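Local coordinates for protein ribulose bisphosphate carboxylase small chain (Galdieria sulphuraria, PDB 4F0H) that forms the small subunit of ribulose bisphosphate carboxylase, the enzyme that fixes carbon dioxide onto ribulose bisphosphate, and probably helps hold its catalytic large subunits together, at residues Gly84-Glu88 and Arg89-Ser93; Lys21-Asp24 and Tyr25-Ser28. All coordinates share one frame; numbering follows the deposited sequence.

Interaction 1 (Gly84-Glu88 and Arg89-Ser93); sequences GFSSE and RGIES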
loop_
_atom_site.group_PDB
_atom_site.type_symbol
_atom_site.label_atom_id
_atom_site.label_comp_id
_atom_site.label_asym_id
_atom_site.label_seq_id
_atom_site.Cartn_x
_atom_site.Cartn_y
_atom_site.Cartn_z
ATOM N N GLY B 84 46.374 -7.386 13.322
ATOM C CA GLY B 84 47.224 -7.300 12.109
ATOM C C GLY B 84 46.334 -7.023 10.925
ATOM O O GLY B 84 45.375 -7.810 10.656
ATOM N N PHE B 85 46.621 -5.902 10.237
ATOM C CA PHE B 85 45.834 -5.402 9.113
ATOM C C PHE B 85 46.581 -5.789 7.848
ATOM O O PHE B 85 47.786 -5.484 7.708
ATOM C CB PHE B 85 45.797 -3.864 9.153
ATOM C CG PHE B 85 45.141 -3.320 10.353
ATOM C CD1 PHE B 85 43.743 -3.367 10.479
ATOM C CD2 PHE B 85 45.886 -2.771 11.365
ATOM C CE1 PHE B 85 43.122 -2.871 11.618
ATOM C CE2 PHE B 85 45.272 -2.249 12.530
ATOM C CZ PHE B 85 43.889 -2.316 12.660
ATOM N N SER B 86 45.860 -6.462 6.943
ATOM C CA SER B 86 46.365 -6.780 5.611
ATOM C C SER B 86 45.902 -5.726 4.612
ATOM O O SER B 86 44.713 -5.295 4.626
ATOM C CB SER B 86 45.842 -8.118 5.171
ATOM O OG SER B 86 46.024 -8.214 3.755
ATOM N N SER B 87 46.812 -5.317 3.730
ATOM C CA SER B 87 46.478 -4.299 2.756
ATOM C C SER B 87 46.386 -4.962 1.411
ATOM O O SER B 87 46.337 -4.300 0.386
ATOM C CB SER B 87 47.533 -3.204 2.744
ATOM O OG SER B 87 48.789 -3.799 2.339
ATOM N N GLU B 88 46.332 -6.286 1.417
ATOM C CA GLU B 88 46.217 -7.008 0.189
ATOM C C GLU B 88 44.853 -6.723 -0.478
ATOM O O GLU B 88 43.854 -6.801 0.191
ATOM C CB GLU B 88 46.371 -8.491 0.463
ATOM C CG GLU B 88 46.314 -9.321 -0.786
ATOM C CD GLU B 88 46.243 -10.823 -0.463
ATOM O OE1 GLU B 88 45.367 -11.544 -1.014
ATOM O OE2 GLU B 88 47.042 -11.300 0.357
ATOM N N ARG B 89 44.850 -6.346 -1.760
ATOM C CA ARG B 89 43.619 -6.005 -2.487
ATOM C C ARG B 89 42.568 -7.085 -2.323
ATOM O O ARG B 89 42.837 -8.282 -2.443
ATOM C CB ARG B 89 43.916 -5.913 -4.004
ATOM C CG ARG B 89 42.710 -5.470 -4.828
ATOM C CD ARG B 89 42.925 -5.707 -6.341
ATOM N NE ARG B 89 41.752 -5.244 -7.093
ATOM C CZ ARG B 89 41.738 -4.972 -8.397
ATOM N NH1 ARG B 89 42.842 -5.110 -9.118
ATOM N NH2 ARG B 89 40.630 -4.559 -8.982
ATOM N N GLY B 90 41.339 -6.680 -2.065
ATOM C CA GLY B 90 40.320 -7.686 -1.855
ATOM C C GLY B 90 40.252 -8.181 -0.418
ATOM O O GLY B 90 39.273 -8.879 -0.065
ATOM N N ILE B 91 41.261 -7.835 0.415
ATOM C CA ILE B 91 41.169 -8.180 1.842
ATOM C C ILE B 91 41.065 -6.839 2.519
ATOM O O ILE B 91 39.988 -6.422 2.928
ATOM C CB ILE B 91 42.386 -9.034 2.310
ATOM C CG1 ILE B 91 42.395 -10.333 1.510
ATOM C CG2 ILE B 91 42.304 -9.344 3.762
ATOM C CD1 ILE B 91 43.409 -11.388 2.003
ATOM N N GLU B 92 42.165 -6.124 2.587
ATOM C CA GLU B 92 42.131 -4.776 3.141
ATOM C C GLU B 92 41.337 -4.671 4.452
ATOM O O GLU B 92 40.363 -3.893 4.589
ATOM C CB GLU B 92 41.621 -3.790 2.084
ATOM C CG GLU B 92 42.456 -3.758 0.818
ATOM C CD GLU B 92 41.773 -3.037 -0.341
ATOM O OE1 GLU B 92 41.986 -1.820 -0.540
ATOM O OE2 GLU B 92 41.045 -3.701 -1.096
ATOM N N SER B 93 41.784 -5.428 5.441
ATOM C CA SER B 93 41.004 -5.625 6.638
ATOM C C SER B 93 41.899 -6.301 7.643
ATOM O O SER B 93 43.045 -6.667 7.331
ATOM C CB SER B 93 39.824 -6.576 6.364
ATOM O OG SER B 93 38.863 -6.559 7.471
#

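Interaction 2 (Lys21-Asp24 and Tyr25-Ser28); sequences KQID and YMIS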
loop_
_atom_site.group_PDB
_atom_site.type_symbol
_atom_site.label_atom_id
_atom_site.label_comp_id
_atom_site.label_asym_id
_atom_site.label_seq_id
_atom_site.Cartn_x
_atom_site.Cartn_y
_atom_site.Cartn_z
ATOM N N LYS B 21 56.330 -14.981 18.655
ATOM C CA LYS B 21 56.236 -15.810 17.493
ATOM C C LYS B 21 55.023 -15.398 16.623
ATOM O O LYS B 21 55.117 -15.498 15.406
ATOM C CB LYS B 21 56.210 -17.299 17.803
ATOM C CG LYS B 21 57.427 -17.777 18.625
ATOM C CD LYS B 21 57.421 -19.313 18.836
ATOM C CE LYS B 21 58.642 -19.807 19.722
ATOM N NZ LYS B 21 58.759 -19.221 21.099
ATOM N N GLN B 22 53.920 -14.928 17.245
ATOM C CA GLN B 22 52.832 -14.333 16.479
ATOM C C GLN B 22 53.245 -13.031 15.763
ATOM O O GLN B 22 52.825 -12.813 14.640
ATOM C CB GLN B 22 51.553 -14.150 17.299
ATOM C CG GLN B 22 51.005 -15.397 17.987
ATOM C CD GLN B 22 50.704 -16.483 17.014
ATOM O OE1 GLN B 22 50.117 -16.251 15.937
ATOM N NE2 GLN B 22 51.168 -17.687 17.342
ATOM N N ILE B 23 54.066 -12.192 16.366
ATOM C CA ILE B 23 54.582 -11.022 15.626
ATOM C C ILE B 23 55.402 -11.471 14.386
ATOM O O ILE B 23 55.211 -10.955 13.281
ATOM C CB ILE B 23 55.472 -10.130 16.507
ATOM C CG1 ILE B 23 54.806 -9.749 17.830
ATOM C CG2 ILE B 23 55.808 -8.846 15.826
ATOM C CD1 ILE B 23 53.348 -9.642 17.699
ATOM N N ASP B 24 56.315 -12.439 14.571
ATOM C CA ASP B 24 57.015 -13.037 13.430
ATOM C C ASP B 24 56.043 -13.420 12.279
ATOM O O ASP B 24 56.261 -13.118 11.111
ATOM C CB ASP B 24 57.790 -14.261 13.909
ATOM C CG ASP B 24 59.096 -13.888 14.648
ATOM O OD1 ASP B 24 59.549 -14.654 15.516
ATOM O OD2 ASP B 24 59.684 -12.816 14.364
ATOM N N TYR B 25 54.937 -14.074 12.612
ATOM C CA TYR B 25 54.039 -14.496 11.571
ATOM C C TYR B 25 53.472 -13.234 10.855
ATOM O O TYR B 25 53.473 -13.114 9.611
ATOM C CB TYR B 25 52.926 -15.390 12.197
ATOM C CG TYR B 25 51.690 -15.517 11.318
ATOM C CD1 TYR B 25 51.620 -16.449 10.282
ATOM C CD2 TYR B 25 50.566 -14.681 11.562
ATOM C CE1 TYR B 25 50.466 -16.530 9.457
ATOM C CE2 TYR B 25 49.415 -14.743 10.762
ATOM C CZ TYR B 25 49.377 -15.660 9.707
ATOM O OH TYR B 25 48.213 -15.677 8.948
ATOM N N MET B 26 52.973 -12.298 11.656
ATOM C CA MET B 26 52.443 -11.047 11.106
ATOM C C MET B 26 53.425 -10.368 10.154
ATOM O O MET B 26 53.045 -9.855 9.099
ATOM C CB MET B 26 52.011 -10.092 12.235
ATOM C CG MET B 26 51.055 -10.836 13.179
ATOM S SD MET B 26 50.499 -9.806 14.529
ATOM C CE MET B 26 49.692 -8.542 13.632
ATOM N N ILE B 27 54.692 -10.369 10.548
ATOM C CA ILE B 27 55.734 -9.714 9.787
ATOM C C ILE B 27 55.933 -10.457 8.493
ATOM O O ILE B 27 56.085 -9.851 7.446
ATOM C CB ILE B 27 57.038 -9.646 10.571
ATOM C CG1 ILE B 27 56.935 -8.697 11.789
ATOM C CG2 ILE B 27 58.219 -9.161 9.692
ATOM C CD1 ILE B 27 58.255 -8.641 12.548
ATOM N N SER B 28 55.917 -11.781 8.558
ATOM C CA SER B 28 56.152 -12.564 7.375
ATOM C C SER B 28 54.979 -12.345 6.433
ATOM O O SER B 28 55.148 -12.453 5.249
ATOM C CB SER B 28 56.286 -14.024 7.757
ATOM O OG SER B 28 54.957 -14.522 7.958
#

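Interaction 1 (Gly84-Glu88 and Arg89-Ser93)
I91 lies across the turn against S86 and E88. Its CG2 rests beside the S86 hydroxyl, 3.9 Å from S86 OG, while CD1 meets the carboxylate of E88, 3.6 Å from E88 OE1; the two side chains run aslant to each other. The E88 chain is extended with CG anti to the backbone N (chi1 -178°), which carries its carboxylate out to the end of I91. With an alanine here, CG2 and CD1 are gone; S86 would probably lose part of its apolar cover, and the E88 carboxylate its rest against I91. Beneath these side chains the backbone closes the turn: I91 N donates to E88 O at 2.8 Å, and E92 N adds a weak bond to the same oxygen. At the crest, G90 N reaches E92 OE2 at 3.1 Å, on the anti side of the carboxylate and 28° out of its plane. S86 OG, turned toward its own carbonyl carbon, accepts from E88 N at 3.0 Å, an ST turn that fixes the chain as it leaves the strand. S86 and S93 then exchange backbone bonds, S86 N to S93 O at 2.8 Å and S93 N to S86 O at 3.0 Å. Outward, R89 NH2 forms a salt bridge with an acidic side chain of another protein's chain; E92 OE1 is hydrogen-bonded to an aromatic side chain and the backbone of that chain, and S93 OG to an acidic side chain of a further one. E92 and S93 both face S86, making a G1 beta bulge, with E92 itself in a left-handed backbone conformation. R89 and G90 have the backbone angles of a type II turn, so bulge and turn together form the connection of a beta hairpin between strands 79-86 and 93-101.

Interaction 2 (Lys21-Asp24 and Tyr25-Ser28)
Y25, M26, I27 and S28 donate their backbone N-H groups to the carbonyls of K21, Q22, I23 and D24, the i to i+4 pattern of an alpha helix, with the bond from M26 N to Q22 O almost straight at 177°. The side chains lean on the same carbonyls. M26 CG packs tightly, 3.0 Å from Q22 O, because chi1 of -53° sets it beside its own backbone N, toward the preceding turn; chi3 then bends the thioether. I27 does likewise, with CG1 3.2 Å from I23 O. Between side chains the contact is apolar and looser: I27 CD1 lies 4.1 Å from I23 CG2, and M26 SD 4.3 Å from I23 CD1, so the two methyls of I23 meet two successive residues of the next turn. Y25 swings the other way, and Q22 O lies at the edge of its ring, near the ring plane, 3.6 Å from Y25 CB. Near the helix end the S28 hydroxyl folds back, OG placed between its own N and carbonyl carbon (chi1 79°), and donates to Y25 O at 2.6 Å in the carbonyl plane, on a lone pair; the bond ties down the last turn. D24 OD1 forms a salt bridge with K20, and Q22 OE1 is hydrogen-bonded to a polar side chain of another protein's chain. In the fold, I23 packs on P61 and V64 of helix 61-74, M26 on I96 and Q22 on I96 and F98 of strand 93-101, so helix 16-28 lies beside helix 61-74 and packs on the sheet through strand 93-101.

In the fold
The two sites meet directly, M26 CE of interaction 2 lying 3.2 Å from G84 CA of interaction 1, although their centres are about 16 Å apart. Strand 93-101 is common ground: G84 pairs with I95 and I96 through the backbone, and Q22 and M26 pack on I96. Both sites are partly buried. Residues 84-93 are held mainly by polar bonds, at a hairpin tip where R89 and E92 reach another protein chain and S93 a further one. Residues 21-28 combine regular helical bonding with an apolar face, I23 and M26, turned into the chain's own core; the helix packs mostly within its own chain and meets one other through K21, Q22 and Y25.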